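PDB 3MOG: 3-hydroxyadipyl-CoA dehydrogenase from Escherichia coli, which catalyses the NAD+-dependent oxidation of (3S)-3-hydroxyadipyl-CoA to 3-oxoadipyl-CoA, a step in the degradation of phenylacetate. Local coordinates for residues S301-K306 / A368-Q373; E308-S311 / T315-D318. All coordinates share one frame; numbering follows the deposited sequence.

Contact 1 (S301-K306 / A368-Q373); sequences SFSPMK and AIYYLQ
With chi1 at 176°, the phenol of Y370 swings out from its helix to lie against S303 and P304, its CG trans to the backbone nitrogen and next to the carbonyl carbon. S303 has a comparable first torsion (167°), which holds OG back toward the following residue, where it makes a weak hydrogen bond to P304 O, and leaves the methylene as the closest part of the side chain. The side chains meet mostly through carbon. S303 CB lies 3.7 Å from Y370 CE2, and the backbone of the same serine follows the ring, its CA also 3.7 Å from CE2 and its N over one face. Next along the loop the proline ring comes in at a slant, and P304 CD approaches Y370 CD2 to 3.7 Å.

This is a worked case of a segment without regular secondary structure crossing a helix, the meeting made mainly by one aromatic side chain. The 301-306 segment belongs to the long link between helix 263-270 and strand 307-309, and helix 362-373 belongs to the reduced Rossmann-fold domain. Nearby polar bonds add to the attachment: Q373 OE1 accepts a hydrogen bond from V298 N of the same link, while Q373 NE2 donates to E296 O.

What joins the two segments is van der Waals contact of an aromatic ring with a serine methylene and a proline ring, at a partly exposed surface site. The contact is a small, largely apolar one, with no hydrogen bond between the segments to set its geometry.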
ATOM      1  N   SER C 301      50.345  10.275  19.371  1.00111.66           N
ATOM      2  CA  SER C 301      50.362  11.727  19.534  1.00113.93           C
ATOM      3  C   SER C 301      48.959  12.333  19.469  1.00111.73           C
ATOM      4  O   SER C 301      48.735  13.448  19.946  1.00111.88           O
ATOM      5  CB  SER C 301      51.243  12.366  18.458  1.00116.31           C
ATOM      6  OG  SER C 301      50.652  12.267  17.169  1.00117.35           O
ATOM      7  N   PHE C 302      48.026  11.592  18.872  1.00108.90           N
ATOM      8  CA  PHE C 302      46.652  12.052  18.686  1.00107.15           C
ATOM      9  C   PHE C 302      45.736  11.669  19.850  1.00104.51           C
ATOM     10  O   PHE C 302      44.522  11.893  19.788  1.00106.64           O
ATOM     11  CB  PHE C 302      46.092  11.507  17.371  1.00108.75           C
ATOM     12  CG  PHE C 302      46.367  12.382  16.184  1.00112.93           C
ATOM     13  CD1 PHE C 302      47.668  12.560  15.712  1.00116.45           C
ATOM     14  CD2 PHE C 302      45.319  13.021  15.524  1.00119.19           C
ATOM     15  CE1 PHE C 302      47.922  13.368  14.610  1.00120.66           C
ATOM     16  CE2 PHE C 302      45.557  13.831  14.417  1.00121.19           C
ATOM     17  CZ  PHE C 302      46.861  14.003  13.958  1.00124.18           C
ATOM     18  N   SER C 303      46.331  11.102  20.900  1.00 99.53           N
ATOM     19  CA  SER C 303      45.631  10.690  22.113  1.00 94.98           C
ATOM     20  C   SER C 303      44.869  11.833  22.785  1.00 92.23           C
ATOM     21  O   SER C 303      45.382  12.948  22.877  1.00 93.63           O
ATOM     22  CB  SER C 303      46.623  10.089  23.108  1.00 94.61           C
ATOM     23  OG  SER C 303      46.033   9.947  24.385  1.00 97.26           O
ATOM     24  N   PRO C 304      43.633  11.557  23.233  1.00 90.22           N
ATOM     25  CA  PRO C 304      42.817  12.494  24.013  1.00 89.02           C
ATOM     26  C   PRO C 304      43.415  12.851  25.376  1.00 86.98           C
ATOM     27  O   PRO C 304      44.146  12.052  25.969  1.00 82.19           O
ATOM     28  CB  PRO C 304      41.513  11.720  24.229  1.00 90.72           C
ATOM     29  CG  PRO C 304      41.834  10.284  23.903  1.00 87.08           C
ATOM     30  CD  PRO C 304      42.864  10.359  22.849  1.00 88.46           C
ATOM     31  N   MET C 305      43.089  14.039  25.871  1.00 86.62           N
ATOM     32  CA  MET C 305      43.552  14.451  27.192  1.00 89.87           C
ATOM     33  C   MET C 305      42.631  13.945  28.304  1.00 90.51           C
ATOM     34  O   MET C 305      43.105  13.600  29.396  1.00 90.32           O
ATOM     35  CB  MET C 305      43.719  15.974  27.275  1.00 91.80           C
ATOM     36  CG  MET C 305      44.938  16.527  26.523  1.00100.34           C
ATOM     37  SD  MET C 305      46.526  15.792  26.998  1.00112.15           S
ATOM     38  CE  MET C 305      46.627  16.229  28.741  1.00105.80           C
ATOM     39  N   LYS C 306      41.327  13.891  28.019  1.00 86.37           N
ATOM     40  CA  LYS C 306      40.324  13.495  29.015  1.00 84.02           C
ATOM     41  C   LYS C 306      39.194  12.657  28.404  1.00 82.44           C
ATOM     42  O   LYS C 306      38.479  13.113  27.505  1.00 78.13           O
ATOM     43  CB  LYS C 306      39.757  14.737  29.710  1.00 84.00           C
ATOM     44  CG  LYS C 306      38.918  14.468  30.951  1.00 86.13           C
ATOM     45  CD  LYS C 306      38.261  15.756  31.426  1.00 91.95           C
ATOM     46  CE  LYS C 306      37.164  15.497  32.441  1.00 94.44           C
ATOM     47  NZ  LYS C 306      36.385  16.742  32.702  1.00 91.20           N
ATOM     48  N   ALA C 368      38.375  10.286  18.382  1.00 66.97           N
ATOM     49  CA  ALA C 368      37.391   9.228  18.602  1.00 63.74           C
ATOM     50  C   ALA C 368      37.822   7.901  17.979  1.00 61.38           C
ATOM     51  O   ALA C 368      37.624   6.850  18.586  1.00 58.02           O
ATOM     52  CB  ALA C 368      36.025   9.650  18.080  1.00 63.92           C
ATOM     53  N   ILE C 369      38.416   7.956  16.784  1.00 59.68           N
ATOM     54  CA  ILE C 369      38.895   6.742  16.105  1.00 61.11           C
ATOM     55  C   ILE C 369      40.025   6.103  16.919  1.00 62.55           C
ATOM     56  O   ILE C 369      40.038   4.876  17.109  1.00 64.14           O
ATOM     57  CB  ILE C 369      39.355   7.018  14.634  1.00 60.35           C
ATOM     58  CG1 ILE C 369      38.172   7.464  13.775  1.00 57.26           C
ATOM     59  CG2 ILE C 369      40.027   5.779  14.008  1.00 53.20           C
ATOM     60  CD1 ILE C 369      38.541   7.950  12.368  1.00 62.08           C
ATOM     61  N   TYR C 370      40.944   6.944  17.409  1.00 56.53           N
ATOM     62  CA  TYR C 370      42.065   6.498  18.239  1.00 64.47           C
ATOM     63  C   TYR C 370      41.559   5.775  19.486  1.00 63.30           C
ATOM     64  O   TYR C 370      41.949   4.638  19.743  1.00 64.55           O
ATOM     65  CB  TYR C 370      42.996   7.670  18.636  1.00 65.42           C
ATOM     66  CG  TYR C 370      44.115   7.256  19.592  1.00 73.45           C
ATOM     67  CD1 TYR C 370      45.299   6.675  19.113  1.00 78.40           C
ATOM     68  CD2 TYR C 370      43.982   7.426  20.975  1.00 78.70           C
ATOM     69  CE1 TYR C 370      46.318   6.274  19.988  1.00 80.94           C
ATOM     70  CE2 TYR C 370      44.986   7.025  21.857  1.00 87.47           C
ATOM     71  CZ  TYR C 370      46.153   6.455  21.359  1.00 90.43           C
ATOM     72  OH  TYR C 370      47.143   6.068  22.237  1.00 91.40           O
ATOM     73  N   TYR C 371      40.692   6.443  20.242  1.00 62.48           N
ATOM     74  CA  TYR C 371      40.106   5.879  21.456  1.00 67.42           C
ATOM     75  C   TYR C 371      39.539   4.479  21.249  1.00 68.61           C
ATOM     76  O   TYR C 371      39.752   3.588  22.079  1.00 69.64           O
ATOM     77  CB  TYR C 371      39.015   6.804  22.011  1.00 65.63           C
ATOM     78  CG  TYR C 371      38.230   6.183  23.144  1.00 71.99           C
ATOM     79  CD1 TYR C 371      36.907   5.754  22.956  1.00 70.81           C
ATOM     80  CD2 TYR C 371      38.814   5.998  24.399  1.00 73.81           C
ATOM     81  CE1 TYR C 371      36.188   5.170  23.993  1.00 69.38           C
ATOM     82  CE2 TYR C 371      38.108   5.412  25.442  1.00 69.91           C
ATOM     83  CZ  TYR C 371      36.794   5.007  25.236  1.00 78.43           C
ATOM     84  OH  TYR C 371      36.098   4.432  26.271  1.00 84.92           O
ATOM     85  N   LEU C 372      38.825   4.299  20.138  1.00 63.59           N
ATOM     86  CA  LEU C 372      38.171   3.038  19.830  1.00 62.88           C
ATOM     87  C   LEU C 372      39.167   1.938  19.505  1.00 64.38           C
ATOM     88  O   LEU C 372      39.022   0.808  19.985  1.00 61.59           O
ATOM     89  CB  LEU C 372      37.178   3.216  18.675  1.00 63.74           C
ATOM     90  CG  LEU C 372      35.914   4.018  18.993  1.00 58.87           C
ATOM     91  CD1 LEU C 372      35.140   4.339  17.724  1.00 61.09           C
ATOM     92  CD2 LEU C 372      35.050   3.267  19.988  1.00 56.95           C
ATOM     93  N   GLN C 373      40.171   2.284  18.696  1.00 69.83           N
ATOM     94  CA  GLN C 373      41.221   1.356  18.262  1.00 72.04           C
ATOM     95  C   GLN C 373      42.013   0.820  19.448  1.00 74.37           C
ATOM     96  O   GLN C 373      42.392  -0.354  19.472  1.00 79.22           O
ATOM     97  CB  GLN C 373      42.172   2.040  17.280  1.00 66.20           C
ATOM     98  CG  GLN C 373      41.641   2.171  15.863  1.00 63.92           C
ATOM     99  CD  GLN C 373      42.522   3.052  14.992  1.00 68.28           C
ATOM    100  OE1 GLN C 373      43.285   3.879  15.493  1.00 73.19           O
ATOM    101  NE2 GLN C 373      42.413   2.884  13.681  1.00 63.74           N
TER

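Contact 2 (E308-S311 / T315-D318); sequences EKKS and TEID
Two backbone hydrogen bonds tie E308 to E316, each residue giving its N-H to the other's carbonyl: E308 N to E316 O at 3.0 Å and E316 N to E308 O at 3.0 Å. The second is the straighter at hydrogen (170°), although its donor stands well above the plane of the E308 carbonyl. Outside this pair, K310 sets CG opposite its carbonyl carbon and beside the backbone N (chi1 -51°), and from there an extended chain brings NZ into a salt bridge with E316 OE2 at 3.4 Å. The lysine crosses the glutamate side chain at an angle, presenting both CE and NZ to the same oxygen. The reciprocal bonds make E308 and E316 a hydrogen-bonded pair of an antiparallel beta hairpin, strands 307-309 and 314-317, at one margin of the mixed sheet in the C-terminal half of the chain. Both glutamates project from the same face, with E308 OE1 4.6 Å from E316 OE2; the lysine charge probably eases their mutual repulsion. Beyond them comes the non-hydrogen-bonded pair K309 and T315, whose CA atoms are 4.4 Å apart. Their side chains occupy the other face, where T315 CG2 packs loosely against K309 CG at 4.3 Å.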
ATOM      1  N   GLU C 308      35.768  10.466  29.402  1.00 84.38           N
ATOM      2  CA  GLU C 308      34.770  10.284  30.447  1.00 84.65           C
ATOM      3  C   GLU C 308      33.515   9.560  29.945  1.00 85.76           C
ATOM      4  O   GLU C 308      32.681  10.145  29.238  1.00 82.95           O
ATOM      5  CB  GLU C 308      34.409  11.636  31.054  1.00 84.47           C
ATOM      6  CG  GLU C 308      33.672  11.544  32.369  1.00 89.92           C
ATOM      7  CD  GLU C 308      33.037  12.858  32.760  1.00 93.37           C
ATOM      8  OE1 GLU C 308      33.596  13.926  32.410  1.00 91.88           O
ATOM      9  OE2 GLU C 308      31.977  12.820  33.416  1.00 93.37           O
ATOM     10  N   LYS C 309      33.394   8.283  30.315  1.00 84.53           N
ATOM     11  CA  LYS C 309      32.228   7.477  29.962  1.00 80.48           C
ATOM     12  C   LYS C 309      31.031   7.922  30.787  1.00 78.64           C
ATOM     13  O   LYS C 309      30.982   7.698  31.993  1.00 74.82           O
ATOM     14  CB  LYS C 309      32.487   5.991  30.214  1.00 81.16           C
ATOM     15  CG  LYS C 309      33.579   5.353  29.370  1.00 85.14           C
ATOM     16  CD  LYS C 309      33.878   3.945  29.873  1.00 88.18           C
ATOM     17  CE  LYS C 309      35.229   3.456  29.387  1.00 96.58           C
ATOM     18  NZ  LYS C 309      35.583   2.126  29.961  1.00101.70           N
ATOM     19  N   LYS C 310      30.071   8.570  30.136  1.00 78.77           N
ATOM     20  CA  LYS C 310      28.798   8.870  30.785  1.00 76.99           C
ATOM     21  C   LYS C 310      27.836   7.695  30.569  1.00 75.75           C
ATOM     22  O   LYS C 310      28.230   6.646  30.042  1.00 73.75           O
ATOM     23  CB  LYS C 310      28.225  10.210  30.302  1.00 76.96           C
ATOM     24  CG  LYS C 310      29.232  11.359  30.392  1.00 81.16           C
ATOM     25  CD  LYS C 310      28.591  12.717  30.625  1.00 81.24           C
ATOM     26  CE  LYS C 310      29.642  13.707  31.136  1.00 81.04           C
ATOM     27  NZ  LYS C 310      29.104  15.075  31.384  1.00 81.87           N
ATOM     28  N   SER C 311      26.591   7.846  31.004  1.00 75.78           N
ATOM     29  CA  SER C 311      25.602   6.799  30.789  1.00 76.04           C
ATOM     30  C   SER C 311      24.840   7.078  29.493  1.00 77.46           C
ATOM     31  O   SER C 311      25.010   8.145  28.886  1.00 74.77           O
ATOM     32  CB  SER C 311      24.646   6.713  31.975  1.00 73.25           C
ATOM     33  OG  SER C 311      23.885   7.903  32.072  1.00 83.48           O
ATOM     34  N   THR C 315      30.144   8.775  25.421  1.00 60.98           N
ATOM     35  CA  THR C 315      31.515   9.000  25.901  1.00 59.44           C
ATOM     36  C   THR C 315      31.989  10.393  25.475  1.00 65.24           C
ATOM     37  O   THR C 315      31.910  10.755  24.293  1.00 65.81           O
ATOM     38  CB  THR C 315      32.490   7.958  25.348  1.00 56.98           C
ATOM     39  OG1 THR C 315      31.968   6.651  25.586  1.00 63.42           O
ATOM     40  CG2 THR C 315      33.844   8.069  26.035  1.00 61.97           C
ATOM     41  N   GLU C 316      32.470  11.184  26.430  1.00 66.12           N
ATOM     42  CA  GLU C 316      33.038  12.477  26.064  1.00 69.30           C
ATOM     43  C   GLU C 316      34.571  12.452  26.031  1.00 67.67           C
ATOM     44  O   GLU C 316      35.234  12.142  27.020  1.00 71.67           O
ATOM     45  CB  GLU C 316      32.382  13.641  26.834  1.00 68.94           C
ATOM     46  CG  GLU C 316      33.197  14.448  27.811  1.00 85.46           C
ATOM     47  CD  GLU C 316      32.440  15.688  28.252  1.00 98.87           C
ATOM     48  OE1 GLU C 316      32.947  16.807  28.013  1.00100.77           O
ATOM     49  OE2 GLU C 316      31.326  15.545  28.809  1.00104.09           O
ATOM     50  N   ILE C 317      35.104  12.705  24.840  1.00 68.83           N
ATOM     51  CA  ILE C 317      36.526  12.600  24.536  1.00 67.55           C
ATOM     52  C   ILE C 317      36.970  14.009  24.159  1.00 70.49           C
ATOM     53  O   ILE C 317      36.671  14.477  23.061  1.00 72.56           O
ATOM     54  CB  ILE C 317      36.753  11.608  23.368  1.00 66.11           C
ATOM     55  CG1 ILE C 317      36.108  10.252  23.683  1.00 63.45           C
ATOM     56  CG2 ILE C 317      38.216  11.418  23.097  1.00 65.91           C
ATOM     57  CD1 ILE C 317      35.971   9.331  22.504  1.00 45.28           C
ATOM     58  N   ASP C 318      37.667  14.669  25.089  1.00 71.66           N
ATOM     59  CA  ASP C 318      37.941  16.114  25.045  1.00 70.77           C
ATOM     60  C   ASP C 318      36.653  16.921  24.815  1.00 71.00           C
ATOM     61  O   ASP C 318      35.865  17.084  25.743  1.00 72.48           O
ATOM     62  CB  ASP C 318      39.069  16.463  24.052  1.00 73.52           C
ATOM     63  CG  ASP C 318      40.444  15.952  24.513  1.00 75.93           C
ATOM     64  OD1 ASP C 318      40.657  15.780  25.731  1.00 81.72           O
ATOM     65  OD2 ASP C 318      41.320  15.722  23.656  1.00 81.84           O
TER

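How the contacts relate
Contact 2 falls between the two segments of contact 1 in sequence: the chain runs from 301-306 straight into the hairpin, continues through strands 320-324, 341-345 and 351-356, with helix 330-337 between the first two, and then enters helix 362-373; edge strand 378-381 follows. The centres of contact 1 and contact 2 lie about 12 Å apart. They also touch directly, through probable hydrogen bonds from D318 N to K306 O and from M305 N to D318 OD1, and through packing of P304 CB on I317 CG2 and of Y371 OH on K309 CE. The helix thus packs against both the incoming link and the edge hairpin of the sheet.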